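Local structure of minor fimbrium subunit Mfa5 (Porphyromonas gingivalis ATCC 33277, 6TO1) at residues K245-T249 and A250-G254; L265-Q268 and G269-F273; G320-G323 and A324-E328; L365-A369 and L370-S374. The protein serves as an accessory subunit of the minor fimbriae, surface filaments that mediate biofilm formation and adhesion to host cells and to other oral bacteria. One frame throughout, in Å; residues are numbered along the deposited sequence.

How the contacts relate
All four contacts are local and follow one another along the chain, so none nests in or crosses another. Contact 1 closes the turn that leads from the loop after strand 227-234 into strand 252-253. Contact 2 lies within helix 262-272, joining successive turns. Contact 3 folds the loop from the calcium site back on the start of strand 326-327, which lies in the same small sheet as strand 252-253. Contact 4 starts helix 369-378. Helix 262-272 ties three of them together: Val266 and Ala270 of contact 2 pack on Leu325 of contact 3, while Leu265 and Val266 pack on contact 4 at Ala369, Leu370 and Asn373.

Contact 1: K245-T249 and A250-G254; sequences KNVTT and ADFIG
Ala250 meets Thr248 through its backbone: Ala250 N gives its hydrogen to Thr248 OG1 at 3.0 Å, a bond bent to 143°. A side-chain oxygen that accepts from the amide two residues on makes an ST turn, and it suits threonine because OG1 sits between the backbone N and the carbonyl carbon (chi1 80°), close enough to fold over the chain. The small methyl of Ala250 lies beside the same hydroxyl, CB to Thr248 OG1 3.5 Å. Asp251 comes next and is tied to Thr248 twice. Its amide closes a type I turn on Thr248 O (3.0 Å), and its carboxylate reaches back, OD2 taking the hydrogen of Thr248 N at 3.0 Å from above the carboxylate plane. OD2 also forms a salt bridge with Lys306, whereas OD1 accepts from a water that sits 2.8 Å from Thr248 OG1 as well. Phe252, the first residue of strand 252-253, then leaves the turn, its amide making a weak bond to Thr249 O. Its ring turns an edge to the loop: Thr248 O lies in the ring plane 3.4 Å from CE2, and Val247 CG2 touches CE2 at 3.7 Å. Tyr338 packs against this ring edge-to-face. The chemistry implies a turn braced from within, in which a short-chain hydroxyl and a carboxylate satisfy the amides of Ala250 and Thr248. Lys306 probably offsets the charge of the buried Asp251 and stabilises it as an anion.

Contact 2: L265-Q268 and G269-F273; sequences LVIQ and GAINF
Gln268 and Asn272 lie one helical turn apart and join their amide ends, Gln268 NE2 giving a hydrogen to Asn272 OD1 at 3.0 Å. The shape of the glutamine makes this possible: CG runs opposite the backbone N (chi1 -175°), and a bend at chi2 (69°) brings the amide round toward the C-terminal end of the helix. Asn272 differs, with CG beside its own backbone N, which leaves OD1 turned back toward Gln268. The two amide planes stand 37° apart, and the donor approaches from above the Asn272 carbonyl plane. Both residues touch a crystal neighbour, which may influence their conformation. Ile267 and Ile271 have the same conformation, CG1 next to the backbone N. Ile271 CD1 reaches back to Ile267 CG2 at 4.0 Å, and its CG1 rests 3.3 Å from Ile267 O. Ala270 keeps to one methyl, its CB 3.3 Å from Val266 O, near Pro291 and Tyr277. Gly269 contributes backbone alone, its amide bonding to Leu265 O at 2.8 Å. The same alpha-helical pattern continues with Ala270 N to Val266 O (2.9 Å), Ile271 N to Ile267 O (2.9 Å) and Asn272 N to Gln268 O (3.0 Å). The helix is thus amphipathic: aliphatic residues such as Val266 and Ala270 suit its buried side, and the polar pair Gln268 and Asn272 spans a turn on the more open side, where the bond would add little more than a local brace.

Contact 3: G320-G323 and A324-E328; sequences GVAG and ALVYE
Val326 lays its CG2 methyl against Ala322, 3.9 Å from Ala322 CB, and against the backbone of Gly323, 3.7 Å from Gly323 O. With CG1 swung opposite the backbone N (chi1 -173°), CG2 is left beside that N and faces the preceding loop. CG2 carries the contact, while CG1 is only loosely near Val321, 4.3 Å from Val321 O. A beta-branched residue suits strand 326-327, and alanine at 322 is small enough to let the backbone come close. Between them Gly323 is extended (phi 153°, psi 173°), in a region where a beta carbon would be jammed against the preceding carbonyl O. The chain then bends at Ala324, and Leu325 sends its side chain the other way, onto Val266 and Ala270 of helix 262-272. No hydrogen bond joins the two segments. The loop is held by others instead: the backbone of Gly323 bonds with Thr239, and that of Val326 with Tyr338 of the neighbouring strand 336-338. Asp319, which binds the calcium ion, immediately precedes Gly320, and the Val321 side chain is about 7 Å from that ion. The bend therefore connects a metal-bound loop to an edge strand of the small mixed sheet, and its chemistry implies cohesion by apolar packing, with glycine permitting the extended approach to Ala324 and backbone bonds tying the loop to adjoining parts of the domain.

Contact 4: L365-A369 and L370-S374; sequences LGDFA and LANNS. With PO4 (phosphate ion), chain D.
Apolar contact comes from Phe368, one face of whose ring lies over Leu370 CB and Ala371 N. Its CD2 meets Ala371 CB at 3.8 Å, and CE1 and CZ each lie 4.1 Å from Leu370 CB. CG points opposite the backbone N (chi1 -179°), which sets the aromatic side chain alongside Leu370, next to Tyr277. Small alanine at 371 lets the ring settle close to the backbone. Among the backbone bonds, Asn372 N reaches Phe368 O at 3.0 Å, almost straight at 175°, and Asn373 N reaches Ala369 O at 2.8 Å. Phe368 occupies the N-cap position of helix 369-378, and its carbonyl accepts the first of these bonds; the helix connects the parallel neighbours 357-362 and 385-387 in a beta-alpha-beta crossover of the von Willebrand factor A domain. Two waters add a polar link at this end: one accepts from Asp367 N and Asn372 ND2, and a second accepts from Phe368 N while donating to Asn372 OD1. Asparagine suits the position by offering both a donor and an acceptor. A phosphate, probably from the crystallisation liquor, takes a weak bond from Asn372 ND2 to its O1 (3.4 Å) and is also hydrogen-bonded to Lys376 NZ.

Contact 1: K245-T249 and A250-G254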
# COMPACT_ATOMS: atom_id res chain seq x y z
N LYS A 245 7.81 -9.32 47.24
CA LYS A 245 7.91 -10.67 47.79
C LYS A 245 9.31 -10.94 48.29
O LYS A 245 10.30 -10.53 47.67
CB LYS A 245 7.55 -11.71 46.74
CG LYS A 245 6.17 -11.59 46.19
CD LYS A 245 5.93 -12.77 45.23
CE LYS A 245 4.47 -13.03 44.99
NZ LYS A 245 4.26 -14.24 44.13
N ASN A 246 9.38 -11.62 49.44
CA ASN A 246 10.64 -12.00 50.08
C ASN A 246 11.62 -10.84 50.08
O ASN A 246 12.76 -10.96 49.63
CB ASN A 246 11.25 -13.22 49.40
CG ASN A 246 10.33 -14.41 49.43
OD1 ASN A 246 9.99 -14.98 48.39
ND2 ASN A 246 9.89 -14.78 50.62
N VAL A 247 11.17 -9.71 50.61
CA VAL A 247 11.94 -8.48 50.47
C VAL A 247 13.23 -8.58 51.27
O VAL A 247 13.26 -9.14 52.38
CB VAL A 247 11.09 -7.27 50.89
CG1 VAL A 247 10.70 -7.37 52.38
CG2 VAL A 247 11.81 -5.97 50.56
N THR A 248 14.31 -8.07 50.69
CA THR A 248 15.62 -8.01 51.34
C THR A 248 16.21 -6.62 51.12
O THR A 248 15.73 -5.85 50.28
CB THR A 248 16.63 -9.02 50.79
OG1 THR A 248 17.19 -8.53 49.56
CG2 THR A 248 16.01 -10.39 50.58
N THR A 249 17.31 -6.33 51.82
CA THR A 249 17.96 -5.03 51.65
C THR A 249 18.47 -4.85 50.23
O THR A 249 18.71 -3.70 49.81
CB THR A 249 19.13 -4.87 52.64
OG1 THR A 249 20.04 -5.98 52.53
CG2 THR A 249 18.60 -4.77 54.07
N ALA A 250 18.66 -5.93 49.48
CA ALA A 250 19.18 -5.82 48.13
C ALA A 250 18.12 -5.34 47.14
O ALA A 250 18.44 -5.09 45.98
CB ALA A 250 19.74 -7.16 47.66
N ASP A 251 16.89 -5.18 47.59
CA ASP A 251 15.82 -4.66 46.75
C ASP A 251 15.75 -3.14 46.80
O ASP A 251 14.81 -2.55 46.25
CB ASP A 251 14.50 -5.29 47.21
CG ASP A 251 14.48 -6.79 47.02
OD1 ASP A 251 15.17 -7.27 46.08
OD2 ASP A 251 13.77 -7.48 47.78
N PHE A 252 16.74 -2.50 47.44
CA PHE A 252 16.79 -1.06 47.63
C PHE A 252 18.14 -0.59 47.14
O PHE A 252 19.07 -1.39 46.97
CB PHE A 252 16.56 -0.66 49.09
CG PHE A 252 15.27 -1.15 49.64
CD1 PHE A 252 14.22 -0.30 49.83
CD2 PHE A 252 15.10 -2.50 49.96
CE1 PHE A 252 12.99 -0.76 50.31
CE2 PHE A 252 13.90 -2.98 50.41
CZ PHE A 252 12.84 -2.12 50.62
N ILE A 253 18.25 0.72 46.92
CA ILE A 253 19.46 1.31 46.37
C ILE A 253 19.63 2.71 46.94
O ILE A 253 18.66 3.39 47.25
CB ILE A 253 19.40 1.31 44.83
CG1 ILE A 253 20.72 1.76 44.20
CG2 ILE A 253 18.27 2.24 44.32
CD1 ILE A 253 20.71 1.61 42.68
N GLY A 254 20.89 3.14 47.05
CA GLY A 254 21.23 4.46 47.53
C GLY A 254 21.45 5.47 46.41
O GLY A 254 21.35 5.17 45.23
O HOH W 1 16.29 -9.65 47.15

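Contact 2: L265-Q268 and G269-F273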
# COMPACT_ATOMS: atom_id res chain seq x y z
N LEU A 265 16.76 12.65 44.03
CA LEU A 265 15.78 13.70 44.27
C LEU A 265 14.88 13.37 45.45
O LEU A 265 14.56 14.26 46.25
CB LEU A 265 14.92 13.90 43.02
CG LEU A 265 15.60 14.64 41.87
CD1 LEU A 265 14.73 14.52 40.60
CD2 LEU A 265 15.84 16.09 42.26
N VAL A 266 14.41 12.13 45.54
CA VAL A 266 13.49 11.82 46.62
C VAL A 266 14.22 11.80 47.94
O VAL A 266 13.65 12.17 48.98
CB VAL A 266 12.73 10.51 46.35
CG1 VAL A 266 13.55 9.27 46.63
CG2 VAL A 266 11.49 10.47 47.19
N ILE A 267 15.48 11.37 47.95
CA ILE A 267 16.24 11.35 49.19
C ILE A 267 16.50 12.77 49.66
O ILE A 267 16.21 13.13 50.81
CB ILE A 267 17.54 10.55 49.02
CG1 ILE A 267 17.22 9.07 48.89
CG2 ILE A 267 18.49 10.79 50.21
CD1 ILE A 267 18.41 8.18 48.49
N GLN A 268 17.02 13.62 48.77
CA GLN A 268 17.24 15.01 49.14
C GLN A 268 15.93 15.67 49.54
O GLN A 268 15.89 16.47 50.47
CB GLN A 268 17.88 15.80 48.00
CG GLN A 268 18.23 17.23 48.37
CD GLN A 268 19.38 17.30 49.38
OE1 GLN A 268 20.52 17.01 49.04
NE2 GLN A 268 19.07 17.65 50.61
N GLY A 269 14.84 15.37 48.82
CA GLY A 269 13.58 16.01 49.13
C GLY A 269 13.09 15.63 50.51
O GLY A 269 12.61 16.47 51.27
N ALA A 270 13.25 14.35 50.86
CA ALA A 270 12.81 13.88 52.16
C ALA A 270 13.72 14.36 53.28
O ALA A 270 13.28 14.44 54.42
CB ALA A 270 12.73 12.35 52.17
N ILE A 271 14.99 14.64 52.98
CA ILE A 271 15.84 15.31 53.96
C ILE A 271 15.33 16.73 54.21
O ILE A 271 15.21 17.15 55.36
CB ILE A 271 17.32 15.31 53.50
CG1 ILE A 271 17.91 13.89 53.58
CG2 ILE A 271 18.16 16.32 54.32
CD1 ILE A 271 19.21 13.72 52.79
N ASN A 272 14.94 17.44 53.14
CA ASN A 272 14.53 18.83 53.26
C ASN A 272 13.13 18.99 53.81
O ASN A 272 12.85 19.94 54.54
CB ASN A 272 14.62 19.53 51.89
CG ASN A 272 16.05 19.66 51.39
OD1 ASN A 272 16.99 19.29 52.09
ND2 ASN A 272 16.21 20.14 50.17
N PHE A 273 12.23 18.08 53.45
CA PHE A 273 10.81 18.18 53.78
C PHE A 273 10.33 16.80 54.27
O PHE A 273 9.48 16.16 53.64
CB PHE A 273 9.99 18.62 52.57
CG PHE A 273 10.41 19.94 51.97
CD1 PHE A 273 10.21 21.13 52.66
CD2 PHE A 273 10.98 19.99 50.71
CE1 PHE A 273 10.59 22.35 52.08
CE2 PHE A 273 11.35 21.19 50.14
CZ PHE A 273 11.15 22.37 50.83

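Contact 3: G320-G323 and A324-E328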
# COMPACT_ATOMS: atom_id res chain seq x y z
N GLY A 320 -0.22 2.52 58.91
CA GLY A 320 -1.47 2.57 58.19
C GLY A 320 -1.53 3.49 56.99
O GLY A 320 -2.61 3.68 56.43
N VAL A 321 -0.41 4.10 56.58
CA VAL A 321 -0.42 5.05 55.47
C VAL A 321 0.75 4.75 54.55
O VAL A 321 1.65 3.97 54.87
CB VAL A 321 -0.36 6.53 55.95
CG1 VAL A 321 -1.55 6.87 56.86
CG2 VAL A 321 0.96 6.83 56.65
N ALA A 322 0.76 5.42 53.39
CA ALA A 322 1.84 5.28 52.42
C ALA A 322 2.42 6.66 52.17
O ALA A 322 2.43 7.48 53.08
CB ALA A 322 1.33 4.63 51.14
N GLY A 323 2.90 6.94 50.97
CA GLY A 323 3.63 8.18 50.76
C GLY A 323 4.63 8.05 49.61
O GLY A 323 4.84 6.97 49.06
N ALA A 324 5.24 9.19 49.27
CA ALA A 324 6.33 9.20 48.28
C ALA A 324 7.45 8.27 48.69
O ALA A 324 8.12 7.67 47.83
CB ALA A 324 6.86 10.62 48.11
N LEU A 325 7.67 8.11 50.00
CA LEU A 325 8.54 7.09 50.56
C LEU A 325 7.77 6.36 51.64
O LEU A 325 7.08 7.00 52.46
CB LEU A 325 9.82 7.68 51.14
CG LEU A 325 10.83 8.24 50.14
CD1 LEU A 325 11.97 8.86 50.95
CD2 LEU A 325 11.30 7.21 49.15
N VAL A 326 7.85 5.03 51.66
CA VAL A 326 7.19 4.22 52.68
C VAL A 326 8.25 3.49 53.48
O VAL A 326 8.94 2.58 52.98
CB VAL A 326 6.18 3.25 52.08
CG1 VAL A 326 5.37 2.55 53.23
CG2 VAL A 326 5.21 3.96 51.17
N TYR A 327 8.38 3.87 54.74
CA TYR A 327 9.36 3.27 55.64
C TYR A 327 9.14 1.78 55.79
O TYR A 327 8.00 1.32 55.93
CB TYR A 327 9.24 3.99 56.99
CG TYR A 327 10.16 3.53 58.06
CD1 TYR A 327 11.52 3.39 57.84
CD2 TYR A 327 9.67 3.26 59.35
CE1 TYR A 327 12.37 2.95 58.86
CE2 TYR A 327 10.50 2.84 60.36
CZ TYR A 327 11.84 2.69 60.11
OH TYR A 327 12.65 2.27 61.13
N GLU A 328 10.23 1.02 55.74
CA GLU A 328 10.25 -0.43 55.94
C GLU A 328 10.93 -0.69 57.29
O GLU A 328 12.17 -0.72 57.38
CB GLU A 328 11.01 -1.13 54.80
CG GLU A 328 11.20 -2.63 54.97
CD GLU A 328 9.94 -3.36 55.41
OE1 GLU A 328 9.15 -3.82 54.55
OE2 GLU A 328 9.73 -3.46 56.64

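Contact 4: L365-A369 and L370-S374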
# COMPACT_ATOMS: atom_id res chain seq x y z
N LEU A 365 2.44 21.52 36.59
CA LEU A 365 3.11 22.50 35.73
C LEU A 365 4.10 23.40 36.48
O LEU A 365 4.60 24.37 35.91
CB LEU A 365 2.09 23.38 35.00
CG LEU A 365 1.01 22.63 34.21
CD1 LEU A 365 0.11 23.61 33.44
CD2 LEU A 365 1.61 21.67 33.23
N GLY A 366 4.41 23.09 37.72
CA GLY A 366 5.32 23.88 38.53
C GLY A 366 6.76 23.42 38.54
O GLY A 366 7.54 23.87 39.39
N ASP A 367 7.13 22.51 37.63
CA ASP A 367 8.46 21.92 37.49
C ASP A 367 8.99 21.35 38.81
O ASP A 367 9.96 21.82 39.40
CB ASP A 367 9.47 22.91 36.91
CG ASP A 367 10.77 22.21 36.48
OD1 ASP A 367 10.75 20.98 36.24
OD2 ASP A 367 11.79 22.92 36.41
N PHE A 368 8.33 20.29 39.24
CA PHE A 368 8.74 19.45 40.36
C PHE A 368 9.58 18.34 39.75
O PHE A 368 9.04 17.44 39.09
CB PHE A 368 7.49 18.95 41.09
CG PHE A 368 7.73 18.10 42.29
CD1 PHE A 368 8.88 18.19 43.07
CD2 PHE A 368 6.76 17.20 42.67
CE1 PHE A 368 9.04 17.36 44.18
CE2 PHE A 368 6.90 16.41 43.77
CZ PHE A 368 8.05 16.48 44.51
N ALA A 369 10.91 18.41 39.94
CA ALA A 369 11.80 17.52 39.19
C ALA A 369 11.54 16.04 39.48
O ALA A 369 11.58 15.21 38.56
CB ALA A 369 13.26 17.87 39.49
N LEU A 370 11.30 15.67 40.75
CA LEU A 370 11.06 14.25 41.04
C LEU A 370 9.91 13.72 40.19
O LEU A 370 9.98 12.61 39.62
CB LEU A 370 10.73 14.05 42.52
CG LEU A 370 10.21 12.69 42.97
CD1 LEU A 370 11.20 11.60 42.62
CD2 LEU A 370 9.91 12.69 44.43
N ALA A 371 8.84 14.49 40.10
CA ALA A 371 7.66 14.04 39.37
C ALA A 371 7.93 13.97 37.88
O ALA A 371 7.63 12.96 37.24
CB ALA A 371 6.49 14.98 39.63
N ASN A 372 8.46 15.06 37.30
CA ASN A 372 8.67 15.06 35.87
C ASN A 372 9.72 14.03 35.46
O ASN A 372 9.58 13.35 34.44
CB ASN A 372 9.08 16.46 35.41
CG ASN A 372 7.93 17.45 35.48
OD1 ASN A 372 6.82 17.09 35.84
ND2 ASN A 372 8.21 18.71 35.14
N ASN A 373 10.81 13.94 36.23
CA ASN A 373 11.88 13.01 35.89
C ASN A 373 11.44 11.57 36.08
O ASN A 373 11.86 10.70 35.31
CB ASN A 373 13.13 13.34 36.71
CG ASN A 373 13.75 14.65 36.29
OD1 ASN A 373 13.25 15.31 35.38
ND2 ASN A 373 14.85 15.03 36.93
N SER A 374 10.61 11.30 37.10
CA SER A 374 10.02 9.96 37.21
C SER A 374 9.20 9.63 35.97
O SER A 374 9.31 8.53 35.42
CB SER A 374 9.17 9.86 38.47
OG SER A 374 10.00 9.83 39.61
P PO4 D . 12.28 18.81 34.52
O1 PO4 D . 11.19 18.81 33.48
O2 PO4 D . 13.25 17.68 34.27
O3 PO4 D . 13.09 20.09 34.45
O4 PO4 D . 11.69 18.66 35.90
O HOH W 2 6.35 21.04 35.18
O HOH W 3 6.21 19.03 37.86